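Local coordinates for protein diaminopimelate decarboxylase (PDB 4XG1) that probably decarboxylates meso-diaminopimelate to L-lysine, the last step of lysine biosynthesis, as a homodimeric pyridoxal 5'-phosphate enzyme, at residues Thr288-Leu293 / Asp366-Arg371; Ser318-Ile323 / Lys356-Ala361. One frame throughout, in Å; residues are numbered along the deposited sequence.

Contact 1 (Thr288-Leu293 / Asp366-Arg371)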
ATOM      1  N   THR B 288       1.379 -11.333  15.205  1.00 13.54           N
ATOM      2  CA  THR B 288       1.656 -12.250  14.135  1.00 14.68           C
ATOM      3  C   THR B 288       2.280 -13.515  14.695  1.00 16.68           C
ATOM      4  O   THR B 288       2.882 -13.509  15.754  1.00 18.60           O
ATOM      5  CB  THR B 288       2.572 -11.593  13.097  1.00 14.16           C
ATOM      6  OG1 THR B 288       2.850 -12.514  12.035  1.00 14.34           O
ATOM      7  CG2 THR B 288       3.866 -11.167  13.737  1.00 13.58           C
ATOM      8  N   LYS B 289       2.167 -14.601  13.959  1.00 18.34           N
ATOM      9  CA  LYS B 289       2.638 -15.893  14.396  1.00 20.07           C
ATOM     10  C   LYS B 289       3.882 -16.281  13.595  1.00 21.53           C
ATOM     11  O   LYS B 289       3.943 -16.079  12.367  1.00 20.98           O
ATOM     12  CB  LYS B 289       1.545 -16.914  14.155  1.00 22.34           C
ATOM     13  CG  LYS B 289       1.898 -18.363  14.498  1.00 24.69           C
ATOM     14  CD  LYS B 289       0.750 -19.295  14.110  1.00 26.11           C
ATOM     15  CE  LYS B 289       1.277 -20.558  13.434  1.00 29.38           C
ATOM     16  NZ  LYS B 289       0.364 -21.028  12.352  1.00 32.37           N
ATOM     17  N   VAL B 290       4.886 -16.811  14.290  1.00 21.93           N
ATOM     18  CA  VAL B 290       6.095 -17.302  13.639  1.00 23.45           C
ATOM     19  C   VAL B 290       5.748 -18.624  12.967  1.00 23.74           C
ATOM     20  O   VAL B 290       5.266 -19.558  13.626  1.00 23.74           O
ATOM     21  CB  VAL B 290       7.218 -17.550  14.677  1.00 25.21           C
ATOM     22  CG1 VAL B 290       8.453 -18.110  14.005  1.00 24.71           C
ATOM     23  CG2 VAL B 290       7.572 -16.261  15.404  1.00 27.89           C
ATOM     24  N   GLU B 291       6.003 -18.722  11.679  1.00 22.22           N
ATOM     25  CA  GLU B 291       5.758 -19.950  10.979  1.00 24.06           C
ATOM     26  C   GLU B 291       7.036 -20.772  10.993  1.00 25.01           C
ATOM     27  O   GLU B 291       7.042 -21.890  11.499  1.00 24.69           O
ATOM     28  CB  GLU B 291       5.328 -19.678   9.537  1.00 25.33           C
ATOM     29  CG  GLU B 291       4.094 -18.789   9.407  1.00 25.44           C
ATOM     30  CD  GLU B 291       2.783 -19.547   9.487  1.00 24.91           C
ATOM     31  OE1 GLU B 291       2.755 -20.717   9.947  1.00 24.34           O
ATOM     32  OE2 GLU B 291       1.762 -18.942   9.125  1.00 25.35           O
ATOM     33  N   PHE B 292       8.109 -20.220  10.446  1.00 24.47           N
ATOM     34  CA  PHE B 292       9.355 -20.933  10.322  1.00 26.02           C
ATOM     35  C   PHE B 292      10.536 -20.122  10.803  1.00 29.94           C
ATOM     36  O   PHE B 292      10.467 -18.887  10.867  1.00 29.67           O
ATOM     37  CB  PHE B 292       9.638 -21.243   8.883  1.00 26.54           C
ATOM     38  CG  PHE B 292       8.523 -21.922   8.175  1.00 26.00           C
ATOM     39  CD1 PHE B 292       7.930 -23.037   8.712  1.00 26.00           C
ATOM     40  CD2 PHE B 292       8.102 -21.466   6.947  1.00 27.80           C
ATOM     41  CE1 PHE B 292       6.907 -23.668   8.055  1.00 26.47           C
ATOM     42  CE2 PHE B 292       7.084 -22.099   6.268  1.00 28.26           C
ATOM     43  CZ  PHE B 292       6.493 -23.215   6.827  1.00 28.01           C
ATOM     44  N   LEU B 293      11.620 -20.830  11.149  1.00 31.01           N
ATOM     45  CA  LEU B 293      12.916 -20.212  11.419  1.00 28.66           C
ATOM     46  C   LEU B 293      13.871 -20.785  10.424  1.00 29.48           C
ATOM     47  O   LEU B 293      13.946 -21.998  10.266  1.00 32.27           O
ATOM     48  CB  LEU B 293      13.389 -20.504  12.811  1.00 27.99           C
ATOM     49  CG  LEU B 293      12.484 -20.019  13.934  1.00 28.27           C
ATOM     50  CD1 LEU B 293      13.031 -20.528  15.270  1.00 28.32           C
ATOM     51  CD2 LEU B 293      12.366 -18.510  13.966  1.00 27.94           C
ATOM     52  N   ASP B 366       5.460 -19.438  17.978  1.00 22.89           N
ATOM     53  CA  ASP B 366       5.314 -18.279  18.887  1.00 25.64           C
ATOM     54  C   ASP B 366       4.600 -17.088  18.222  1.00 24.04           C
ATOM     55  O   ASP B 366       4.738 -16.863  17.020  1.00 22.36           O
ATOM     56  CB  ASP B 366       6.700 -17.796  19.344  1.00 28.36           C
ATOM     57  CG  ASP B 366       7.311 -18.667  20.426  1.00 34.09           C
ATOM     58  OD1 ASP B 366       6.540 -19.318  21.170  1.00 39.53           O
ATOM     59  OD2 ASP B 366       8.582 -18.701  20.534  1.00 34.46           O
ATOM     60  N   TYR B 367       3.940 -16.289  19.045  1.00 24.60           N
ATOM     61  CA  TYR B 367       3.350 -15.046  18.629  1.00 26.53           C
ATOM     62  C   TYR B 367       4.264 -13.846  18.933  1.00 26.98           C
ATOM     63  O   TYR B 367       4.819 -13.741  20.017  1.00 30.30           O
ATOM     64  CB  TYR B 367       2.034 -14.831  19.355  1.00 28.80           C
ATOM     65  CG  TYR B 367       0.957 -15.741  18.894  1.00 32.21           C
ATOM     66  CD1 TYR B 367       0.510 -15.699  17.585  1.00 36.31           C
ATOM     67  CD2 TYR B 367       0.349 -16.625  19.760  1.00 37.54           C
ATOM     68  CE1 TYR B 367      -0.502 -16.534  17.138  1.00 41.56           C
ATOM     69  CE2 TYR B 367      -0.661 -17.467  19.327  1.00 44.28           C
ATOM     70  CZ  TYR B 367      -1.079 -17.416  18.002  1.00 43.96           C
ATOM     71  OH  TYR B 367      -2.082 -18.237  17.551  1.00 45.84           O
ATOM     72  N   LEU B 368       4.410 -12.938  17.970  1.00 25.19           N
ATOM     73  CA  LEU B 368       5.122 -11.674  18.168  1.00 22.40           C
ATOM     74  C   LEU B 368       4.193 -10.496  17.996  1.00 21.42           C
ATOM     75  O   LEU B 368       3.188 -10.575  17.332  1.00 21.72           O
ATOM     76  CB  LEU B 368       6.247 -11.540  17.178  1.00 21.32           C
ATOM     77  CG  LEU B 368       7.357 -12.566  17.300  1.00 21.39           C
ATOM     78  CD1 LEU B 368       8.357 -12.432  16.180  1.00 20.73           C
ATOM     79  CD2 LEU B 368       8.039 -12.349  18.632  1.00 24.08           C
ATOM     80  N   VAL B 369       4.543  -9.407  18.644  1.00 23.68           N
ATOM     81  CA  VAL B 369       3.719  -8.210  18.688  1.00 24.53           C
ATOM     82  C   VAL B 369       4.593  -7.114  18.107  1.00 23.97           C
ATOM     83  O   VAL B 369       5.718  -6.906  18.556  1.00 22.30           O
ATOM     84  CB  VAL B 369       3.324  -7.876  20.132  1.00 26.82           C
ATOM     85  CG1 VAL B 369       2.815  -6.465  20.264  1.00 26.87           C
ATOM     86  CG2 VAL B 369       2.283  -8.855  20.626  1.00 29.46           C
ATOM     87  N   ILE B 370       4.066  -6.422  17.101  1.00 22.08           N
ATOM     88  CA  ILE B 370       4.749  -5.297  16.472  1.00 19.68           C
ATOM     89  C   ILE B 370       4.084  -4.094  17.038  1.00 18.55           C
ATOM     90  O   ILE B 370       2.864  -3.924  16.891  1.00 17.01           O
ATOM     91  CB  ILE B 370       4.552  -5.331  14.963  1.00 19.62           C
ATOM     92  CG1 ILE B 370       5.044  -6.680  14.472  1.00 20.11           C
ATOM     93  CG2 ILE B 370       5.328  -4.234  14.275  1.00 18.87           C
ATOM     94  CD1 ILE B 370       4.453  -7.065  13.156  1.00 21.20           C
ATOM     95  N   ARG B 371       4.876  -3.262  17.703  1.00 18.34           N
ATOM     96  CA  ARG B 371       4.303  -2.126  18.380  1.00 18.81           C
ATOM     97  C   ARG B 371       4.173  -0.920  17.474  1.00 15.56           C
ATOM     98  O   ARG B 371       4.830  -0.838  16.447  1.00 16.41           O
ATOM     99  CB  ARG B 371       5.119  -1.786  19.602  1.00 21.75           C
ATOM    100  CG  ARG B 371       4.957  -2.802  20.719  1.00 25.78           C
ATOM    101  CD  ARG B 371       5.516  -2.331  22.066  1.00 28.34           C
ATOM    102  NE  ARG B 371       5.427  -0.877  22.239  1.00 31.55           N
ATOM    103  CZ  ARG B 371       4.378  -0.198  22.724  1.00 34.47           C
ATOM    104  NH1 ARG B 371       3.266  -0.829  23.117  1.00 34.68           N
ATOM    105  NH2 ARG B 371       4.444   1.143  22.784  1.00 33.03           N
TER
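Thr288 and Leu368 form an antiparallel hydrogen-bonded pair: Thr288 N donates a hydrogen bond to Leu368 O at 2.9 Å, and Leu368 N returns the bond to Thr288 O at 2.8 Å. The threonine is buried. With OG1 anti to the backbone N (chi1 180°), the hydroxyl bonds to Asp305, while the methyl CG2 lies 3.7 Å from Leu368 O, with Ile370 CD1 at 4.2 Å. Lys289, in the next, non-hydrogen-bonded pair, stands on the other face of the sheet with Tyr367; its CB is 3.6 Å from Tyr367 CE1, a long aliphatic chain crossing beside a ring. The lysine then leads away to a weak salt bridge with Glu291, which also pairs with Arg133 of the second subunit. Val290 N makes a nearly straight bond to Asp366 O (2.7 Å, 175° at the hydrogen). Val290 points toward the partner strand; its CG2 meets Leu368 CD1 at 4.0 Å, and its beta-branched side chain suits a buried strand. The pairing runs on past Asp366 to Gly365, and Glu291 and Phe292 form a classic beta bulge opposite Ile303. This is antiparallel pairing in the mixed beta-sheet domain that accompanies the TIM barrel in class-II decarboxylases of this family.

Contact 2 (Ser318-Ile323 / Lys356-Ala361)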
ATOM      1  N   SER B 318      11.597   2.389   5.661  1.00 11.75           N
ATOM      2  CA  SER B 318      12.562   1.837   6.647  1.00 12.88           C
ATOM      3  C   SER B 318      12.198   2.230   8.059  1.00 12.94           C
ATOM      4  O   SER B 318      13.067   2.538   8.859  1.00 13.62           O
ATOM      5  CB  SER B 318      14.002   2.300   6.376  1.00 13.36           C
ATOM      6  OG  SER B 318      14.373   2.039   5.016  1.00 14.49           O
ATOM      7  N   ALA B 319      10.917   2.242   8.370  1.00 12.41           N
ATOM      8  CA  ALA B 319      10.528   2.568   9.705  1.00 12.62           C
ATOM      9  C   ALA B 319      10.973   1.477  10.618  1.00 12.94           C
ATOM     10  O   ALA B 319      10.978   0.285  10.245  1.00 13.44           O
ATOM     11  CB  ALA B 319       9.013   2.741   9.794  1.00 13.16           C
ATOM     12  N   TRP B 320      11.362   1.877  11.823  1.00 13.66           N
ATOM     13  CA  TRP B 320      11.741   0.943  12.880  1.00 13.75           C
ATOM     14  C   TRP B 320      10.555   0.813  13.786  1.00 13.14           C
ATOM     15  O   TRP B 320      10.079   1.765  14.313  1.00 12.65           O
ATOM     16  CB  TRP B 320      12.958   1.450  13.649  1.00 14.68           C
ATOM     17  CG  TRP B 320      13.656   0.357  14.496  1.00 15.32           C
ATOM     18  CD1 TRP B 320      14.710  -0.435  14.107  1.00 15.29           C
ATOM     19  CD2 TRP B 320      13.284  -0.073  15.808  1.00 14.04           C
ATOM     20  NE1 TRP B 320      15.016  -1.330  15.105  1.00 15.56           N
ATOM     21  CE2 TRP B 320      14.167  -1.132  16.164  1.00 14.39           C
ATOM     22  CE3 TRP B 320      12.309   0.334  16.711  1.00 14.16           C
ATOM     23  CZ2 TRP B 320      14.110  -1.793  17.390  1.00 13.77           C
ATOM     24  CZ3 TRP B 320      12.251  -0.313  17.961  1.00 15.42           C
ATOM     25  CH2 TRP B 320      13.162  -1.371  18.286  1.00 14.80           C
ATOM     26  N   GLN B 321      10.031  -0.384  13.883  1.00 14.94           N
ATOM     27  CA  GLN B 321       8.883  -0.678  14.692  1.00 16.64           C
ATOM     28  C   GLN B 321       9.321  -1.775  15.685  1.00 18.13           C
ATOM     29  O   GLN B 321       9.909  -2.790  15.293  1.00 19.96           O
ATOM     30  CB  GLN B 321       7.792  -1.193  13.756  1.00 17.57           C
ATOM     31  CG  GLN B 321       6.480  -0.466  13.930  1.00 19.15           C
ATOM     32  CD  GLN B 321       6.089   0.586  12.924  1.00 19.76           C
ATOM     33  OE1 GLN B 321       6.594   0.735  11.829  1.00 19.75           O
ATOM     34  NE2 GLN B 321       5.133   1.350  13.343  1.00 24.05           N
ATOM     35  N   ASN B 322       9.159  -1.528  16.974  1.00 18.95           N
ATOM     36  CA  ASN B 322       9.628  -2.457  17.970  1.00 19.46           C
ATOM     37  C   ASN B 322       8.840  -3.773  17.843  1.00 19.94           C
ATOM     38  O   ASN B 322       7.635  -3.753  17.643  1.00 20.77           O
ATOM     39  CB  ASN B 322       9.456  -1.851  19.369  1.00 20.14           C
ATOM     40  CG  ASN B 322      10.212  -2.623  20.451  1.00 20.13           C
ATOM     41  OD1 ASN B 322      11.179  -3.327  20.187  1.00 22.19           O
ATOM     42  ND2 ASN B 322       9.782  -2.460  21.667  1.00 20.86           N
ATOM     43  N   ILE B 323       9.539  -4.896  17.971  1.00 20.68           N
ATOM     44  CA  ILE B 323       8.947  -6.220  17.880  1.00 21.38           C
ATOM     45  C   ILE B 323       9.294  -6.997  19.157  1.00 23.52           C
ATOM     46  O   ILE B 323      10.469  -7.251  19.427  1.00 24.92           O
ATOM     47  CB  ILE B 323       9.459  -6.968  16.660  1.00 19.90           C
ATOM     48  CG1 ILE B 323       9.180  -6.144  15.395  1.00 19.64           C
ATOM     49  CG2 ILE B 323       8.790  -8.332  16.564  1.00 19.75           C
ATOM     50  CD1 ILE B 323       9.664  -6.776  14.088  1.00 19.03           C
ATOM     51  N   LYS B 356      14.448  -5.591  11.041  1.00 25.08           N
ATOM     52  CA  LYS B 356      15.776  -6.178  10.832  1.00 24.21           C
ATOM     53  C   LYS B 356      16.623  -6.271  12.108  1.00 24.05           C
ATOM     54  O   LYS B 356      16.435  -5.514  13.063  1.00 20.62           O
ATOM     55  CB  LYS B 356      16.474  -5.408   9.752  1.00 23.02           C
ATOM     56  CG  LYS B 356      15.923  -5.804   8.427  1.00 22.50           C
ATOM     57  CD  LYS B 356      16.392  -4.935   7.300  1.00 22.77           C
ATOM     58  CE  LYS B 356      15.923  -5.567   5.992  1.00 23.62           C
ATOM     59  NZ  LYS B 356      16.058  -4.623   4.863  1.00 24.23           N
ATOM     60  N   GLU B 357      17.487  -7.274  12.128  1.00 28.60           N
ATOM     61  CA  GLU B 357      18.437  -7.494  13.218  1.00 32.06           C
ATOM     62  C   GLU B 357      17.850  -7.348  14.585  1.00 29.75           C
ATOM     63  O   GLU B 357      18.237  -6.485  15.338  1.00 30.43           O
ATOM     64  CB  GLU B 357      19.594  -6.518  13.073  1.00 37.43           C
ATOM     65  CG  GLU B 357      20.449  -6.772  11.845  1.00 44.47           C
ATOM     66  CD  GLU B 357      21.743  -5.967  11.895  1.00 51.40           C
ATOM     67  OE1 GLU B 357      22.537  -6.173  12.840  1.00 54.08           O
ATOM     68  OE2 GLU B 357      21.973  -5.124  11.002  1.00 52.81           O
ATOM     69  N   ARG B 358      16.916  -8.198  14.931  1.00 32.27           N
ATOM     70  CA  ARG B 358      16.368  -8.183  16.280  1.00 32.00           C
ATOM     71  C   ARG B 358      16.836  -9.385  17.096  1.00 33.25           C
ATOM     72  O   ARG B 358      16.848 -10.522  16.646  1.00 32.98           O
ATOM     73  CB  ARG B 358      14.857  -8.177  16.224  1.00 32.48           C
ATOM     74  CG  ARG B 358      14.291  -7.160  15.249  1.00 34.34           C
ATOM     75  CD  ARG B 358      14.801  -5.759  15.549  1.00 33.53           C
ATOM     76  NE  ARG B 358      14.260  -4.771  14.619  1.00 29.34           N
ATOM     77  CZ  ARG B 358      13.068  -4.199  14.746  1.00 26.83           C
ATOM     78  NH1 ARG B 358      12.243  -4.533  15.735  1.00 23.55           N
ATOM     79  NH2 ARG B 358      12.694  -3.299  13.855  1.00 27.54           N
ATOM     80  N   GLN B 359      17.233  -9.085  18.316  1.00 42.41           N
ATOM     81  CA  GLN B 359      17.703 -10.057  19.287  1.00 43.20           C
ATOM     82  C   GLN B 359      16.508 -10.686  19.935  1.00 39.84           C
ATOM     83  O   GLN B 359      15.836 -10.045  20.765  1.00 34.86           O
ATOM     84  CB  GLN B 359      18.536  -9.346  20.359  1.00 46.95           C
ATOM     85  CG  GLN B 359      19.868  -8.842  19.836  1.00 50.06           C
ATOM     86  CD  GLN B 359      20.988  -9.839  20.061  1.00 55.13           C
ATOM     87  OE1 GLN B 359      21.250 -10.236  21.201  1.00 55.13           O
ATOM     88  NE2 GLN B 359      21.643 -10.264  18.982  1.00 56.59           N
ATOM     89  N   LEU B 360      16.217 -11.930  19.544  1.00 37.60           N
ATOM     90  CA  LEU B 360      14.988 -12.591  20.009  1.00 41.23           C
ATOM     91  C   LEU B 360      15.169 -14.074  20.307  1.00 36.89           C
ATOM     92  O   LEU B 360      15.945 -14.759  19.662  1.00 36.28           O
ATOM     93  CB  LEU B 360      13.869 -12.437  18.971  1.00 42.08           C
ATOM     94  CG  LEU B 360      13.399 -11.006  18.697  1.00 42.76           C
ATOM     95  CD1 LEU B 360      12.633 -10.965  17.380  1.00 41.81           C
ATOM     96  CD2 LEU B 360      12.562 -10.461  19.855  1.00 40.41           C
ATOM     97  N   ALA B 361      14.405 -14.524  21.284  1.00 33.58           N
ATOM     98  CA  ALA B 361      14.367 -15.909  21.708  1.00 35.02           C
ATOM     99  C   ALA B 361      13.051 -16.492  21.232  1.00 34.39           C
ATOM    100  O   ALA B 361      11.991 -16.267  21.847  1.00 31.46           O
ATOM    101  CB  ALA B 361      14.455 -15.989  23.227  1.00 35.62           C
TER
HETATM  102  O   HOH W   1      12.751  -6.797  17.903  1.00 18.94           O
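Arg358 meets the loop before strand 323-325 chiefly through its guanidinium, which lies flat on the indole of Trp320. The planes are 17° apart, and NH2 sits 3.3 Å above the ring, offset toward the rim. CZ is 3.9 Å from the centroid of the five-membered ring, an off-centre cation-pi contact; a broad, electron-rich indole suits a planar cation here. NH1 and NH2 both grip Gln321 O, which lies in the guanidinium plane: NH1, at 2.9 Å, is tilted 26° from the carbonyl plane, while NH2, at 3.2 Å, stands 40° above it on the same side, with the more bent bond. The arginine chain bends at chi2, and NE gives a weak bond to Lys356 O. A water accepts from NH1 and donates to Ile323 O at 2.8 Å, bridging the two segments. Aliphatic carbons add van der Waals contacts: Ile323 CG1 lies 3.5 Å from Arg358 NH1, and Leu360 CD2 is 3.9 Å from Ile323 O. Gln321 OE1 is weakly hydrogen-bonded to Arg313, a predicted substrate-binding residue, so the gripped residue probably reaches the substrate site. Backbone oxygens, water and indole face would offset the buried positive charge, while in-plane bonds and stack hold the guanidinium's rotation.

How the contacts relate
After strand 30-34 and the TIM barrel, the chain enters strand 284-294, then runs through strand 300-304, helix 313-317 and the loop 318-323, and on through strands 323-325 and 338-344 to strand 353-361. There contact 2 closes the inner loop; strand 367-371 follows directly and closes the outer one by returning to strand 284-294, so contact 2 is nested inside contact 1. Their centres are about 12 Å apart, and they touch where strand 367-371 runs beside the loop: Arg371 N is 2.8 Å from Asn322 O, probably a hydrogen bond. Strand 367-371 pairs with both 284-294 and 323-325, while contact 2 joins the loop after helix 313-317 and the start of strand 323-325 to strand 353-361.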